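Local atomic coordinates of heme-binding protein A (Haemophilus parasuis 29755, PDB entry 3TPA), a protein that probably binds glutathione as a periplasmic solute-binding protein of the family that serves peptide and related ABC importers, despite its heme-binding name. Residues A[253-256]-A[257-260]; A[28-31]-A[32-35]. The protein carries 1 engineered substitution. All coordinates share one frame; numbering follows the deposited sequence.

Contact 1: A[253-256]-A[257-260]; sequences AQMK and KDPQ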
ATOM      1  N   ALA A 253      10.233  21.515  -4.938  1.00 22.09           N
ATOM      2  CA  ALA A 253      11.030  22.534  -4.260  1.00 26.77           C
ATOM      3  C   ALA A 253      10.389  23.927  -4.325  1.00 28.36           C
ATOM      4  O   ALA A 253      10.314  24.631  -3.325  1.00 31.42           O
ATOM      5  CB  ALA A 253      12.440  22.574  -4.844  1.00 32.89           C
ATOM      6  N   GLN A 254       9.915  24.325  -5.497  1.00 20.36           N
ATOM      7  CA  GLN A 254       9.220  25.602  -5.595  1.00 22.37           C
ATOM      8  C   GLN A 254       7.825  25.605  -4.945  1.00 23.73           C
ATOM      9  O   GLN A 254       7.366  26.648  -4.466  1.00 22.17           O
ATOM     10  CB  GLN A 254       9.126  26.069  -7.047  1.00 26.00           C
ATOM     11  CG  GLN A 254       8.319  27.362  -7.212  1.00 27.99           C
ATOM     12  CD  GLN A 254       8.923  28.520  -6.434  1.00 41.01           C
ATOM     13  OE1 GLN A 254      10.146  28.648  -6.334  1.00 38.76           O
ATOM     14  NE2 GLN A 254       8.068  29.367  -5.876  1.00 41.44           N
ATOM     15  N   MET A 255       7.144  24.454  -4.950  1.00 21.00           N
ATOM     16  CA  MET A 255       5.841  24.345  -4.280  1.00 24.90           C
ATOM     17  C   MET A 255       6.008  24.625  -2.791  1.00 29.86           C
ATOM     18  O   MET A 255       5.132  25.201  -2.162  1.00 31.20           O
ATOM     19  CB  MET A 255       5.197  22.961  -4.459  1.00 18.35           C
ATOM     20  CG  MET A 255       4.622  22.651  -5.816  1.00 18.37           C
ATOM     21  SD  MET A 255       3.955  20.958  -5.898  1.00 24.12           S
ATOM     22  CE  MET A 255       3.384  20.916  -7.602  1.00 23.53           C
ATOM     23  N   LYS A 256       7.132  24.193  -2.229  1.00 27.87           N
ATOM     24  CA  LYS A 256       7.427  24.436  -0.821  1.00 25.48           C
ATOM     25  C   LYS A 256       7.581  25.933  -0.504  1.00 30.10           C
ATOM     26  O   LYS A 256       7.547  26.331   0.656  1.00 28.28           O
ATOM     27  CB  LYS A 256       8.682  23.670  -0.397  1.00 25.65           C
ATOM     28  CG  LYS A 256       8.441  22.171  -0.104  1.00 22.77           C
ATOM     29  CD  LYS A 256       9.756  21.406   0.017  1.00 21.24           C
ATOM     30  CE  LYS A 256       9.539  19.927   0.300  1.00 28.43           C
ATOM     31  NZ  LYS A 256      10.851  19.205   0.377  1.00 29.07           N
ATOM     32  N   LYS A 257       7.752  26.752  -1.537  1.00 26.24           N
ATOM     33  CA  LYS A 257       7.914  28.197  -1.358  1.00 30.34           C
ATOM     34  C   LYS A 257       6.667  28.980  -1.758  1.00 34.51           C
ATOM     35  O   LYS A 257       6.581  30.184  -1.513  1.00 33.43           O
ATOM     36  CB  LYS A 257       9.109  28.710  -2.167  1.00 33.45           C
ATOM     37  CG  LYS A 257      10.453  28.099  -1.762  1.00 38.67           C
ATOM     38  CD  LYS A 257      11.533  28.464  -2.767  1.00 43.77           C
ATOM     39  CE  LYS A 257      12.885  27.912  -2.356  1.00 52.33           C
ATOM     40  NZ  LYS A 257      13.898  28.096  -3.432  1.00 57.69           N
ATOM     41  N   ASP A 258       5.710  28.301  -2.382  1.00 27.37           N
ATOM     42  CA  ASP A 258       4.520  28.967  -2.902  1.00 31.41           C
ATOM     43  C   ASP A 258       3.486  29.235  -1.822  1.00 30.52           C
ATOM     44  O   ASP A 258       3.009  28.298  -1.190  1.00 36.35           O
ATOM     45  CB  ASP A 258       3.877  28.130  -4.010  1.00 30.39           C
ATOM     46  CG  ASP A 258       4.695  28.114  -5.282  1.00 37.72           C
ATOM     47  OD1 ASP A 258       5.423  29.096  -5.537  1.00 43.42           O
ATOM     48  OD2 ASP A 258       4.600  27.125  -6.036  1.00 33.90           O
ATOM     49  N   PRO A 259       3.121  30.516  -1.625  1.00 30.78           N
ATOM     50  CA  PRO A 259       2.131  30.906  -0.611  1.00 30.13           C
ATOM     51  C   PRO A 259       0.786  30.246  -0.834  1.00 30.87           C
ATOM     52  O   PRO A 259       0.075  29.978   0.137  1.00 33.27           O
ATOM     53  CB  PRO A 259       1.984  32.420  -0.818  1.00 36.25           C
ATOM     54  CG  PRO A 259       3.263  32.844  -1.450  1.00 41.18           C
ATOM     55  CD  PRO A 259       3.683  31.685  -2.325  1.00 36.33           C
ATOM     56  N   GLN A 260       0.436  30.002  -2.092  1.00 29.76           N
ATOM     57  CA  GLN A 260      -0.886  29.460  -2.424  1.00 30.82           C
ATOM     58  C   GLN A 260      -1.006  27.969  -2.123  1.00 25.97           C
ATOM     59  O   GLN A 260      -2.094  27.411  -2.175  1.00 26.38           O
ATOM     60  CB  GLN A 260      -1.215  29.682  -3.899  1.00 30.88           C
ATOM     61  CG  GLN A 260      -0.989  31.101  -4.393  1.00 31.26           C
ATOM     62  CD  GLN A 260       0.277  31.240  -5.214  1.00 43.81           C
ATOM     63  OE1 GLN A 260       1.339  30.736  -4.845  1.00 35.78           O
ATOM     64  NE2 GLN A 260       0.167  31.928  -6.342  1.00 48.58           N
TER
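Two first torsions set up the meeting of Gln254 and Asp258. In Gln254, CG is trans to the backbone N (chi1 176°), beside the carbonyl carbon, and a bend at chi2 brings the amide round to the residues that follow the helix. In Asp258, CG lies beside the backbone N (chi1 -71°), which turns the carboxylate back to the last turn of the helix. The two side chains cross at roughly a right angle, and Gln254 NE2 donates to Asp258 OD1 over 2.7 Å. The bond is fairly straight, with an N-H...acceptor angle of 159°. The acceptor lies close to the plane of the Gln254 amide, whereas the donor comes in from above the carboxylate plane, so the two flat groups are clearly not coplanar. The same turn of Asp258 brings its carboxylate close to the Gln254 carbonyl, OD2 lying 3.2 Å from Gln254 O; both are acceptors, so this is a contact without a hydrogen bond. Asp258 OD2 is hydrogen-bonded to Tyr233 OH, so with OD1 held by Gln254 both oxygens of this buried group are engaged.

In the backbone, Lys257 N donates to Gln254 O at 3.0 Å and Asp258 N to Met255 O at 3.2 Å. Both link residues three apart, as in 3-10 turns. The extended Lys257 chain crosses Gln254 at about a right angle, its CD 3.8 Å from Gln254 OE1.

The site lies where helix 249-255 gives way to the loop before strand 261-276. Gln254 and Met255 both touch Tyr233 on helix 229-237, Asp258 rests on Lys237 of that helix, and Met255 also reaches Ile261 at the start of the strand.

Contact 2: A[28-31]-A[32-35]; sequences DAND and FNAS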
ATOM      1  N   ASP A  28      -5.694  -1.001 -10.083  1.00 43.11           N
ATOM      2  CA  ASP A  28      -4.986   0.256  -9.922  1.00 45.69           C
ATOM      3  C   ASP A  28      -5.462   0.999  -8.680  1.00 38.46           C
ATOM      4  O   ASP A  28      -6.551   1.554  -8.673  1.00 35.68           O
ATOM      5  CB  ASP A  28      -5.238   1.111 -11.170  1.00 52.68           C
ATOM      6  CG  ASP A  28      -4.552   2.452 -11.104  1.00 59.34           C
ATOM      7  OD1 ASP A  28      -3.310   2.478 -11.214  1.00 65.03           O
ATOM      8  OD2 ASP A  28      -5.253   3.474 -10.948  1.00 58.12           O
ATOM      9  N   ALA A  29      -4.644   1.021  -7.631  1.00 41.91           N
ATOM     10  CA  ALA A  29      -5.059   1.626  -6.362  1.00 39.22           C
ATOM     11  C   ALA A  29      -5.580   3.070  -6.518  1.00 33.68           C
ATOM     12  O   ALA A  29      -6.359   3.563  -5.707  1.00 32.49           O
ATOM     13  CB  ALA A  29      -3.926   1.545  -5.314  1.00 32.53           C
ATOM     14  N   ASN A  30      -5.162   3.744  -7.570  1.00 32.31           N
ATOM     15  CA  ASN A  30      -5.662   5.094  -7.815  1.00 38.28           C
ATOM     16  C   ASN A  30      -7.178   5.211  -8.075  1.00 36.51           C
ATOM     17  O   ASN A  30      -7.749   6.253  -7.795  1.00 41.01           O
ATOM     18  CB  ASN A  30      -4.842   5.795  -8.903  1.00 51.08           C
ATOM     19  CG  ASN A  30      -3.445   6.178  -8.421  1.00 60.04           C
ATOM     20  OD1 ASN A  30      -2.468   5.484  -8.700  1.00 66.51           O
ATOM     21  ND2 ASN A  30      -3.352   7.281  -7.682  1.00 61.56           N
ATOM     22  N   ASP A  31      -7.818   4.150  -8.590  1.00 28.66           N
ATOM     23  CA  ASP A  31      -9.285   4.106  -8.791  1.00 22.23           C
ATOM     24  C   ASP A  31     -10.072   4.194  -7.485  1.00 18.57           C
ATOM     25  O   ASP A  31     -11.222   4.586  -7.465  1.00 21.25           O
ATOM     26  CB  ASP A  31      -9.716   2.789  -9.466  1.00 23.78           C
ATOM     27  CG  ASP A  31      -9.397   2.741 -10.952  1.00 36.73           C
ATOM     28  OD1 ASP A  31      -9.071   3.791 -11.528  1.00 48.03           O
ATOM     29  OD2 ASP A  31      -9.494   1.649 -11.550  1.00 32.79           O
ATOM     30  N   PHE A  32      -9.451   3.749  -6.405  1.00 21.53           N
ATOM     31  CA  PHE A  32     -10.071   3.743  -5.083  1.00 17.53           C
ATOM     32  C   PHE A  32     -10.490   5.143  -4.656  1.00 14.09           C
ATOM     33  O   PHE A  32     -11.514   5.326  -4.013  1.00 20.55           O
ATOM     34  CB  PHE A  32      -9.107   3.156  -4.055  1.00 16.53           C
ATOM     35  CG  PHE A  32      -8.911   1.665  -4.164  1.00 15.68           C
ATOM     36  CD1 PHE A  32      -9.938   0.833  -4.573  1.00 18.56           C
ATOM     37  CD2 PHE A  32      -7.693   1.091  -3.819  1.00 23.17           C
ATOM     38  CE1 PHE A  32      -9.749  -0.571  -4.649  1.00 20.00           C
ATOM     39  CE2 PHE A  32      -7.501  -0.310  -3.888  1.00 18.85           C
ATOM     40  CZ  PHE A  32      -8.523  -1.129  -4.313  1.00 12.12           C
ATOM     41  N   ASN A  33      -9.702   6.141  -5.033  1.00 15.70           N
ATOM     42  CA  ASN A  33      -9.991   7.514  -4.654  1.00 16.60           C
ATOM     43  C   ASN A  33     -11.340   7.988  -5.213  1.00 21.24           C
ATOM     44  O   ASN A  33     -12.001   8.851  -4.630  1.00 20.60           O
ATOM     45  CB  ASN A  33      -8.866   8.438  -5.145  1.00 22.76           C
ATOM     46  CG  ASN A  33      -7.608   8.280  -4.335  1.00 27.61           C
ATOM     47  OD1 ASN A  33      -7.676   8.045  -3.134  1.00 20.18           O
ATOM     48  ND2 ASN A  33      -6.448   8.400  -4.981  1.00 16.12           N
ATOM     49  N   ALA A  34     -11.725   7.435  -6.358  1.00 18.33           N
ATOM     50  CA  ALA A  34     -12.990   7.776  -7.017  1.00 17.31           C
ATOM     51  C   ALA A  34     -14.169   6.925  -6.546  1.00 18.33           C
ATOM     52  O   ALA A  34     -15.309   7.236  -6.859  1.00 20.32           O
ATOM     53  CB  ALA A  34     -12.839   7.639  -8.525  1.00 20.23           C
ATOM     54  N   SER A  35     -13.906   5.836  -5.822  1.00 19.03           N
ATOM     55  CA  SER A  35     -15.001   4.973  -5.365  1.00 19.62           C
ATOM     56  C   SER A  35     -15.012   4.721  -3.848  1.00 19.26           C
ATOM     57  O   SER A  35     -15.681   5.422  -3.096  1.00 21.29           O
ATOM     58  CB  SER A  35     -14.992   3.648  -6.129  1.00 22.01           C
ATOM     59  OG  SER A  35     -13.749   2.982  -5.986  1.00 21.55           O
TER
HETATM   60  O   HOH W   1     -12.622   1.584  -7.932  1.00 28.28           O
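Ala29 and Phe32 meet along one side of a short helical turn. Phe32 CD2 is the ring atom nearest Ala29, 4.1 Å from its CB and 3.4 Å from its O, and the ring is oblique to that carbonyl. The torsion responsible is chi1 of -72°, which sets CG beside the backbone N, on the side of Ala29. Phe32 N also donates to Ala29 O at 3.2 Å, approaching from above the carbonyl plane. Beyond the turn, the ring meets Tyr121 with the planes at about 55°.

Asn33 lies alongside the Asn30 carbonyl, its CB 3.6 Å from Asn30 O, and a weak bond runs from Asn33 N to the same oxygen, while its OD1 accepts from Thr505 N. At Asp31 the carbonyl rather than the carboxylate faces the following residues. Ala34 N donates to Asp31 O at 3.1 Å, with a weak, strongly bent bond from Ser35 N to the same oxygen. Ser35 OG is 2.6 Å from water 1, which in turn donates weakly to Asp31 O. The Asp31 carboxylate points away, to weak bonds with Met19 N and Lys20 N.

A run of i to i-3 bonds from Asp31 N to Ser35 N, one of them weak, with helical phi/psi from Ala29 to Ala34, is what successive 3-10-like turns show; it leads into helix 36-39.

Overall arrangement
Contact 2 precedes contact 1 along the chain, and the two are spatially separate: their centres lie 27 Å apart and their nearest atoms about 15 Å, without touching. They also differ in depth, the centre of contact 2 being 12 Å from the centre of the chain and that of contact 1 being 28 Å, at its periphery. Both are local turns bounded by regular elements: residues 28-35 run into a helix, residues 253-260 run out of one and on to the long strand 261-276. Neither contact includes a ligand atom, and neither is tied here to the probable glutathione pocket.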